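Local coordinates for putative uncharacterized protein (Cricetid herpesvirus 2, PDB 4ZKQ) that probably binds host chemokines as a viral decoy receptor, keeping them from their cellular receptors, at residues A[327-332]-A[341-346]; A[58-63]-A[159-164]. All coordinates share one frame; numbering follows the deposited sequence.

Contact 1 (A[327-332]-A[341-346])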
# COMPACT_ATOMS: atom_id res chain seq x y z
N ALA A 327 -11.91 -4.93 -5.76
CA ALA A 327 -11.62 -5.45 -4.43
C ALA A 327 -12.91 -5.84 -3.73
O ALA A 327 -13.96 -5.27 -4.00
CB ALA A 327 -10.85 -4.42 -3.61
N PHE A 328 -12.81 -6.83 -2.85
CA PHE A 328 -13.96 -7.38 -2.15
C PHE A 328 -13.64 -7.56 -0.68
O PHE A 328 -12.56 -8.04 -0.35
CB PHE A 328 -14.38 -8.73 -2.74
CG PHE A 328 -14.58 -8.69 -4.21
CD1 PHE A 328 -13.50 -8.88 -5.06
CD2 PHE A 328 -15.84 -8.48 -4.75
CE1 PHE A 328 -13.68 -8.84 -6.43
CE2 PHE A 328 -16.02 -8.45 -6.11
CZ PHE A 328 -14.93 -8.63 -6.95
N VAL A 329 -14.58 -7.18 0.18
CA VAL A 329 -14.48 -7.49 1.60
C VAL A 329 -15.34 -8.72 1.89
O VAL A 329 -16.50 -8.77 1.51
CB VAL A 329 -14.95 -6.33 2.50
CG1 VAL A 329 -14.52 -6.58 3.94
CG2 VAL A 329 -14.40 -5.02 2.01
N ILE A 330 -14.75 -9.70 2.57
CA ILE A 330 -15.44 -10.95 2.84
C ILE A 330 -15.46 -11.20 4.34
O ILE A 330 -14.50 -11.72 4.90
CB ILE A 330 -14.76 -12.15 2.14
CG1 ILE A 330 -14.44 -11.81 0.68
CG2 ILE A 330 -15.66 -13.38 2.24
CD1 ILE A 330 -13.68 -12.90 -0.05
N PRO A 331 -16.56 -10.81 5.00
CA PRO A 331 -16.64 -11.07 6.44
C PRO A 331 -16.72 -12.57 6.71
O PRO A 331 -17.17 -13.31 5.83
CB PRO A 331 -17.92 -10.35 6.86
CG PRO A 331 -18.76 -10.35 5.65
CD PRO A 331 -17.81 -10.23 4.48
N THR A 332 -16.28 -13.00 7.89
CA THR A 332 -16.30 -14.42 8.25
C THR A 332 -17.25 -14.66 9.43
O THR A 332 -17.31 -15.77 9.97
CB THR A 332 -14.89 -14.94 8.60
OG1 THR A 332 -14.38 -14.22 9.73
CG2 THR A 332 -13.94 -14.78 7.41
N ARG A 341 -18.32 -8.74 -0.54
CA ARG A 341 -18.89 -7.42 -0.77
C ARG A 341 -17.96 -6.63 -1.68
O ARG A 341 -16.84 -6.32 -1.30
CB ARG A 341 -19.06 -6.66 0.55
CG ARG A 341 -19.47 -7.50 1.77
CD ARG A 341 -20.94 -7.78 1.76
NE ARG A 341 -21.48 -7.86 3.12
CZ ARG A 341 -21.67 -8.99 3.81
NH1 ARG A 341 -21.35 -10.17 3.30
NH2 ARG A 341 -22.18 -8.93 5.02
N ARG A 342 -18.44 -6.28 -2.86
CA ARG A 342 -17.67 -5.47 -3.79
C ARG A 342 -17.48 -4.07 -3.23
O ARG A 342 -18.41 -3.49 -2.67
CB ARG A 342 -18.39 -5.42 -5.14
CG ARG A 342 -17.51 -5.08 -6.32
CD ARG A 342 -18.34 -5.10 -7.61
NE ARG A 342 -19.07 -6.35 -7.78
CZ ARG A 342 -19.97 -6.58 -8.73
NH1 ARG A 342 -20.27 -5.63 -9.61
NH2 ARG A 342 -20.57 -7.76 -8.80
N ILE A 343 -16.28 -3.53 -3.36
CA ILE A 343 -15.99 -2.24 -2.76
C ILE A 343 -16.44 -1.09 -3.66
O ILE A 343 -17.07 -0.14 -3.19
CB ILE A 343 -14.49 -2.11 -2.41
CG1 ILE A 343 -14.19 -2.98 -1.20
CG2 ILE A 343 -14.15 -0.66 -2.11
CD1 ILE A 343 -12.75 -2.96 -0.73
N MET A 344 -16.15 -1.18 -4.95
CA MET A 344 -16.71 -0.16 -5.84
C MET A 344 -18.00 -0.64 -6.49
O MET A 344 -18.37 -1.81 -6.36
CB MET A 344 -15.72 0.26 -6.92
CG MET A 344 -14.71 1.27 -6.42
SD MET A 344 -13.73 2.08 -7.71
CE MET A 344 -13.22 3.57 -6.85
N SER A 345 -18.69 0.27 -7.17
CA SER A 345 -20.02 0.01 -7.71
C SER A 345 -20.08 -1.26 -8.56
O SER A 345 -20.92 -2.13 -8.34
CB SER A 345 -20.50 1.21 -8.53
OG SER A 345 -21.74 0.95 -9.15
N LYS A 346 -19.18 -1.36 -9.53
CA LYS A 346 -19.23 -2.45 -10.50
C LYS A 346 -17.85 -3.04 -10.78
O LYS A 346 -16.87 -2.30 -10.90
CB LYS A 346 -19.86 -1.95 -11.80
CG LYS A 346 -19.04 -0.87 -12.49
CD LYS A 346 -19.76 -0.30 -13.69
CE LYS A 346 -18.93 0.78 -14.36
NZ LYS A 346 -17.61 0.27 -14.82
O HOH W 1 -13.81 -2.82 -6.30

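Contact 2 (A[58-63]-A[159-164])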
# COMPACT_ATOMS: atom_id res chain seq x y z
N GLY A 58 2.63 0.52 12.41
CA GLY A 58 4.08 0.59 12.44
C GLY A 58 4.61 1.77 13.23
O GLY A 58 3.85 2.57 13.75
N PRO A 59 5.95 1.87 13.34
CA PRO A 59 6.61 2.93 14.08
C PRO A 59 6.91 4.15 13.21
O PRO A 59 7.42 3.99 12.11
CB PRO A 59 7.92 2.26 14.53
CG PRO A 59 8.25 1.36 13.38
CD PRO A 59 6.91 0.89 12.81
N LEU A 60 6.62 5.34 13.73
CA LEU A 60 7.03 6.58 13.07
C LEU A 60 8.45 6.92 13.50
O LEU A 60 8.69 7.22 14.66
CB LEU A 60 6.08 7.72 13.43
CG LEU A 60 6.39 9.08 12.79
CD1 LEU A 60 6.45 9.00 11.27
CD2 LEU A 60 5.34 10.07 13.24
N LYS A 61 9.39 6.86 12.55
CA LYS A 61 10.80 7.13 12.83
C LYS A 61 11.36 8.25 11.97
O LYS A 61 11.02 8.38 10.79
CB LYS A 61 11.63 5.88 12.60
CG LYS A 61 11.31 4.73 13.54
CD LYS A 61 12.20 3.54 13.26
CE LYS A 61 12.01 2.47 14.32
NZ LYS A 61 12.90 1.31 14.11
N PHE A 62 12.25 9.04 12.57
CA PHE A 62 12.95 10.12 11.87
C PHE A 62 14.46 9.91 11.90
O PHE A 62 15.01 9.41 12.88
CB PHE A 62 12.62 11.47 12.50
CG PHE A 62 11.20 11.92 12.28
CD1 PHE A 62 10.18 11.50 13.11
CD2 PHE A 62 10.91 12.80 11.25
CE1 PHE A 62 8.89 11.92 12.90
CE2 PHE A 62 9.61 13.23 11.04
CZ PHE A 62 8.60 12.79 11.87
N LEU A 63 15.12 10.30 10.81
CA LEU A 63 16.57 10.37 10.74
C LEU A 63 17.00 11.80 10.46
O LEU A 63 16.31 12.53 9.73
CB LEU A 63 17.13 9.46 9.65
CG LEU A 63 17.58 8.04 9.98
CD1 LEU A 63 18.20 7.44 8.74
CD2 LEU A 63 18.55 8.00 11.14
N LEU A 159 9.28 15.36 17.88
CA LEU A 159 8.42 15.16 19.05
C LEU A 159 7.05 15.80 18.89
O LEU A 159 6.16 15.55 19.70
CB LEU A 159 9.09 15.71 20.31
CG LEU A 159 10.40 15.06 20.74
CD1 LEU A 159 10.98 15.80 21.93
CD2 LEU A 159 10.21 13.60 21.08
N CYS A 160 6.88 16.64 17.87
CA CYS A 160 5.59 17.29 17.64
C CYS A 160 4.63 16.42 16.82
O CYS A 160 3.43 16.68 16.78
CB CYS A 160 5.80 18.64 16.94
SG CYS A 160 6.92 19.78 17.81
N ILE A 161 5.15 15.38 16.17
CA ILE A 161 4.32 14.51 15.35
C ILE A 161 4.06 13.19 16.09
O ILE A 161 4.92 12.32 16.13
CB ILE A 161 4.97 14.23 13.99
CG1 ILE A 161 5.30 15.55 13.28
CG2 ILE A 161 4.04 13.39 13.11
CD1 ILE A 161 6.36 15.43 12.22
N GLN A 162 2.87 13.06 16.68
CA GLN A 162 2.53 11.87 17.47
C GLN A 162 2.29 10.65 16.60
O GLN A 162 2.65 9.53 16.97
CB GLN A 162 1.29 12.12 18.31
CG GLN A 162 1.57 12.78 19.65
CD GLN A 162 1.99 14.23 19.51
OE1 GLN A 162 1.67 14.88 18.51
NE2 GLN A 162 2.70 14.74 20.50
N GLU A 163 1.63 10.85 15.46
CA GLU A 163 1.34 9.76 14.55
C GLU A 163 1.01 10.29 13.17
O GLU A 163 0.64 11.46 13.01
CB GLU A 163 0.18 8.92 15.08
CG GLU A 163 -1.15 9.63 15.02
CD GLU A 163 -2.29 8.80 15.56
OE1 GLU A 163 -2.04 7.88 16.37
OE2 GLU A 163 -3.45 9.07 15.19
N ALA A 164 1.13 9.42 12.17
CA ALA A 164 0.74 9.76 10.82
C ALA A 164 -0.05 8.62 10.18
O ALA A 164 0.39 7.47 10.14
CB ALA A 164 1.96 10.09 9.98

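Contact 1 (A[327-332]-A[341-346])
Phe328 and Val329 run antiparallel to Arg342 and Arg341 as the two arms of a beta hairpin, a small worked example of how strand pairing sorts side chains onto two faces. Val329 and Arg341 form the hydrogen-bonded pair: Val329 N donates to Arg341 O at 2.8 Å, and Arg341 N returns a bond to Val329 O, nearly straight at 164°. Phe328 and Arg342 make the adjoining non-hydrogen-bonded pair, where Phe328 CA sends a CA-H...O contact to Arg341 O. Past it, Ile343 N donates a hydrogen bond to Ala327 O at 3.0 Å, and a water that accepts from both Ala327 N and Met344 N continues the link where direct pairing ends. On the other edge, strand 324-330 pairs with strand 308-315, placing the short second arm at the margin of the sheet.

On one face, the Phe328 ring lies beside the Arg342 chain, both pointing the same way; CE2 comes within 3.7 Å of Arg342 CG. The ring packs on CB and CG of the arginine, and its plane stands 78° from that of the guanidinium, so the two do not stack. Val329 occupies the opposite face. Its CG1 is anti to the backbone N (chi1 -167°), leaving CG2 beside the N, where it meets Ile343 CD1 at 3.8 Å. Ile343 CD1 also touches Ala327 CB, so one methyl bridges the two residues.

Arg341 bends at chi2 and chi3, and its guanidinium is held by carbonyls of the connecting loop: NH1 bonds to Val339 O and Arg336 O, NH2 to Arg335 O. Against this group Pro331 crosses at about a right angle, its CG lying 3.3 Å above one guanidinium face, offset toward the rim, and 3.5 Å from Arg341 NH1.

Contact 2 (A[58-63]-A[159-164])
Leu60 and Phe62 face Ile161 without backbone pairing: the nearest CA atoms, those of Leu60 and Glu163, are 6.7 Å apart, and no hydrogen bond crosses. Segment 58-63 leaves the end of strand 54-59, whereas 159-164 passes from a short 3-10 turn into strand 161-169. Both strands belong to one mixed seven-stranded sheet, with strand 175-181 between them. The chain past strand 54-59 heads for strand 63-65 of a separate four-stranded antiparallel sheet, and this contact lies where the chain passes from one sheet to the other.

The join illustrates how a branched residue can serve two neighbours with its two arms. Ile161 CG2, anti to the backbone N, meets Leu60 CD2 at 3.6 Å, while CD1, at the end of the other branch, lies 3.5 Å from Phe62 CZ. Both side chains cross Ile161 at about a right angle. Leu60 CG stands anti to its backbone N (chi1 -180°), and CD2 also comes within 3.7 Å of Ile161 O and 4.2 Å of Glu163 CA, lying against the backbone of the strand as well as the methyl. Phe62 offers the far end of its ring to Ile161 CD1, CZ coming closest and CE2 standing off at 4.1 Å.

Other strands complete the cluster: Ala71 of strand 68-74 touches both Leu60 and Phe62, while Trp94 of strand 85-94 touches Ile161. The neighbouring Cys160 is fixed by its disulfide to Cys96, which holds the start of the strand close to the end of strand 85-94. The side-chain contacts are apolar, and the cohesion between the segments probably rests on van der Waals packing and the burial of Leu60 and Ile161.

Contacts 1 and 2 lie on opposite sides of the centre of the chain, their centres 32 Å apart and their nearest atoms about 20 Å apart, so neither touches the other. Along the sequence they come in series: 58-63 with 159-164 closes before 327-332 with 341-346 opens. Contrast makes them instructive. The first joins neighbours in sequence through backbone bonds, whereas the second brings together segments separated by 95 residues by side-chain packing, with no hydrogen bond between them. Contact 1 lies at the edge of one mixed sheet, contact 2 beside another, where the chain leaves it for a four-stranded sheet. With no chemokine in the assembly, neither contact can be placed relative to a binding surface.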